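PDB 3P2Y: alanine dehydrogenase/pyridine nucleotide transhydrogenase from Mycobacterium smegmatis str. MC2 155, which probably acts as the alpha 1 subunit of a transhydrogenase that exchanges hydride between NADH and NADP, coupled to proton pumping across the membrane. Local coordinates for residues D261-F266 and T290-G295. Numbering follows the deposited sequence.
Sequences DAITKF and TGMQPG. With NA (sodium ion), chain E.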
ATOM      1  N   ASP A 261      24.691  -3.475  12.104  1.00 22.61           N
ATOM      2  CA  ASP A 261      24.095  -3.000  13.358  1.00 23.12           C
ATOM      3  C   ASP A 261      23.061  -1.907  13.127  1.00 21.56           C
ATOM      4  O   ASP A 261      22.001  -1.889  13.769  1.00 21.22           O
ATOM      5  CB  ASP A 261      25.166  -2.433  14.301  1.00 25.07           C
ATOM      6  CG  ASP A 261      26.112  -3.494  14.839  1.00 29.66           C
ATOM      7  OD1 ASP A 261      25.820  -4.708  14.723  1.00 33.76           O
ATOM      8  OD2 ASP A 261      27.172  -3.099  15.385  1.00 36.21           O
ATOM      9  N   ALA A 262      23.375  -0.985  12.220  1.00 19.64           N
ATOM     10  CA  ALA A 262      22.454   0.099  11.950  1.00 18.86           C
ATOM     11  C   ALA A 262      21.125  -0.456  11.433  1.00 17.31           C
ATOM     12  O   ALA A 262      20.070  -0.035  11.901  1.00 17.35           O
ATOM     13  CB  ALA A 262      23.045   1.084  10.995  1.00 18.94           C
ATOM     14  N   ILE A 263      21.181  -1.408  10.504  1.00 16.66           N
ATOM     15  CA  ILE A 263      19.950  -1.991   9.899  1.00 16.50           C
ATOM     16  C   ILE A 263      18.984  -2.545  10.950  1.00 16.73           C
ATOM     17  O   ILE A 263      17.750  -2.394  10.836  1.00 15.75           O
ATOM     18  CB  ILE A 263      20.292  -3.058   8.838  1.00 16.50           C
ATOM     19  CG1 ILE A 263      20.944  -2.413   7.602  1.00 15.92           C
ATOM     20  CG2 ILE A 263      19.051  -3.912   8.453  1.00 15.88           C
ATOM     21  CD1 ILE A 263      21.765  -3.408   6.773  1.00 15.00           C
ATOM     22  N   THR A 264      19.537  -3.160  12.000  1.00 16.74           N
ATOM     23  CA  THR A 264      18.691  -3.804  13.008  1.00 17.54           C
ATOM     24  C   THR A 264      17.766  -2.833  13.700  1.00 17.19           C
ATOM     25  O   THR A 264      16.763  -3.257  14.276  1.00 17.81           O
ATOM     26  CB  THR A 264      19.533  -4.559  14.106  1.00 18.58           C
ATOM     27  OG1 THR A 264      20.241  -3.621  14.937  1.00 17.80           O
ATOM     28  CG2 THR A 264      20.492  -5.516  13.452  1.00 20.02           C
ATOM     29  N   LYS A 265      18.087  -1.535  13.625  1.00 16.07           N
ATOM     30  CA  LYS A 265      17.345  -0.489  14.349  1.00 16.22           C
ATOM     31  C   LYS A 265      16.094   0.026  13.620  1.00 15.29           C
ATOM     32  O   LYS A 265      15.324   0.793  14.197  1.00 15.24           O
ATOM     33  CB  LYS A 265      18.209   0.740  14.658  1.00 18.04           C
ATOM     34  CG  LYS A 265      19.546   0.475  15.354  1.00 21.14           C
ATOM     35  CD  LYS A 265      19.375  -0.341  16.618  1.00 29.07           C
ATOM     36  CE  LYS A 265      20.652  -0.289  17.459  1.00 33.04           C
ATOM     37  NZ  LYS A 265      20.510  -1.159  18.664  1.00 36.93           N
ATOM     38  N   PHE A 266      15.885  -0.400  12.387  1.00 13.50           N
ATOM     39  CA  PHE A 266      14.831   0.220  11.551  1.00 12.08           C
ATOM     40  C   PHE A 266      13.606  -0.661  11.380  1.00 11.89           C
ATOM     41  O   PHE A 266      13.727  -1.899  11.359  1.00 12.43           O
ATOM     42  CB  PHE A 266      15.402   0.590  10.184  1.00 11.65           C
ATOM     43  CG  PHE A 266      16.324   1.772  10.244  1.00 11.95           C
ATOM     44  CD1 PHE A 266      15.826   3.055  10.099  1.00 11.66           C
ATOM     45  CD2 PHE A 266      17.686   1.583  10.491  1.00 12.60           C
ATOM     46  CE1 PHE A 266      16.697   4.164  10.175  1.00 12.43           C
ATOM     47  CE2 PHE A 266      18.556   2.672  10.594  1.00 15.24           C
ATOM     48  CZ  PHE A 266      18.061   3.955  10.440  1.00 13.73           C
ATOM     49  N   THR A 290      17.787 -10.607  10.429  1.00 22.13           N
ATOM     50  CA  THR A 290      17.366 -11.382  11.596  1.00 23.69           C
ATOM     51  C   THR A 290      17.355 -10.558  12.878  1.00 23.32           C
ATOM     52  O   THR A 290      16.546 -10.818  13.789  1.00 24.01           O
ATOM     53  CB  THR A 290      18.317 -12.614  11.768  1.00 24.10           C
ATOM     54  OG1 THR A 290      18.236 -13.402  10.586  1.00 27.45           O
ATOM     55  CG2 THR A 290      17.940 -13.465  12.952  1.00 27.57           C
ATOM     56  N   GLY A 291      18.251  -9.575  12.937  1.00 22.17           N
ATOM     57  CA  GLY A 291      18.383  -8.682  14.095  1.00 20.43           C
ATOM     58  C   GLY A 291      17.328  -7.579  14.160  1.00 19.11           C
ATOM     59  O   GLY A 291      17.228  -6.882  15.173  1.00 18.26           O
ATOM     60  N   MET A 292      16.554  -7.400  13.083  1.00 17.55           N
ATOM     61  CA  MET A 292      15.456  -6.422  13.084  1.00 16.26           C
ATOM     62  C   MET A 292      14.301  -6.899  13.985  1.00 16.51           C
ATOM     63  O   MET A 292      14.147  -8.103  14.257  1.00 16.91           O
ATOM     64  CB  MET A 292      14.958  -6.162  11.651  1.00 15.52           C
ATOM     65  CG  MET A 292      16.031  -5.523  10.753  1.00 15.01           C
ATOM     66  SD  MET A 292      15.633  -5.529   8.978  1.00 15.18           S
ATOM     67  CE  MET A 292      14.187  -4.459   8.929  1.00 15.56           C
ATOM     68  N   GLN A 293      13.524  -5.953  14.487  1.00 15.77           N
ATOM     69  CA  GLN A 293      12.413  -6.289  15.375  1.00 17.03           C
ATOM     70  C   GLN A 293      11.335  -7.034  14.601  1.00 15.64           C
ATOM     71  O   GLN A 293      11.143  -6.785  13.413  1.00 14.41           O
ATOM     72  CB  GLN A 293      11.825  -5.024  16.015  1.00 18.10           C
ATOM     73  CG  GLN A 293      12.722  -4.417  17.109  1.00 24.72           C
ATOM     74  CD  GLN A 293      12.967  -5.373  18.284  1.00 31.81           C
ATOM     75  OE1 GLN A 293      12.024  -5.889  18.896  1.00 35.47           O
ATOM     76  NE2 GLN A 293      14.236  -5.613  18.599  1.00 33.30           N
ATOM     77  N   PRO A 294      10.603  -7.935  15.280  1.00 15.44           N
ATOM     78  CA  PRO A 294       9.474  -8.598  14.626  1.00 14.28           C
ATOM     79  C   PRO A 294       8.538  -7.583  13.969  1.00 12.19           C
ATOM     80  O   PRO A 294       8.309  -6.518  14.546  1.00 12.34           O
ATOM     81  CB  PRO A 294       8.744  -9.284  15.797  1.00 14.61           C
ATOM     82  CG  PRO A 294       9.854  -9.605  16.768  1.00 17.72           C
ATOM     83  CD  PRO A 294      10.789  -8.389  16.677  1.00 17.25           C
ATOM     84  N   GLY A 295       8.004  -7.931  12.797  1.00 11.44           N
ATOM     85  CA  GLY A 295       7.063  -7.060  12.072  1.00 10.52           C
ATOM     86  C   GLY A 295       7.724  -5.978  11.229  1.00 10.16           C
ATOM     87  O   GLY A 295       7.033  -5.251  10.471  1.00  9.80           O
TER
HETATM   88 NA    NA E 364      13.823   1.143  16.356  1.00 32.73          NA
HETATM   89  O   HOH W   1      14.106  -3.178  13.797  1.00 14.83           O
HETATM   90  O   HOH W   2      16.246  -4.475  16.730  1.00 36.74           O
HETATM   91  O   HOH W   3      15.182  -0.834  17.478  1.00 54.12           O
HETATM   92  O   HOH W   4      15.189   3.406  15.788  1.00 41.82           O
HETATM   93  O   HOH W   5      12.294   2.219  15.056  1.00 26.85           O
HETATM   94  O   HOH W   6      11.770   1.014  17.782  1.00 45.15           O
HETATM   95  O   HOH W   7      12.617  -1.296  15.115  1.00 30.55           O
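Met-292 and Thr-264 bury most of the surface here, and their CA atoms stand 4.2 Å apart. The methionine chain reaches along the backbone of 263-266. Its CG lies 3.6 Å from the carbonyl O of Ile-263, and the bend at chi3 (65°) carries CE to 3.6 Å from the carbonyl O of Phe-266. Between these two ends, SD meets the CG2 branch of Ile-263 at 3.8 Å. Both side chains also touch Val-269 of strand 268-271, which places this apolar end of the contact against the sheet.

Thr-264 faces Gly-291: its CB sits 3.4 Å from Gly-291 O, and its CG2 packs on the glycine CA and C. With chi1 at 69°, OG1 instead turns back along its own segment and donates to Asp-261 O at 2.7 Å, tilted 20° from that carbonyl plane.

Water supplies the polar link. Thr-264 O accepts from two waters: one, its oxygen 2.7 Å from Thr-264 O, also joins Phe-266 O and Gln-293 N; the other, at 2.8 Å from Thr-264 O, joins Gly-291 O and the Gln-293 side-chain NE2. Nearby, Lys-265 O coordinates a sodium ion otherwise ligated by waters. The type I turn from Ile-263 to Phe-266 thus packs on the loop before strand 297-300, joining successive helix-to-strand connections that lead into the adjacent parallel strands 268-271 and 297-300 of the Rossmann-type C-terminal domain.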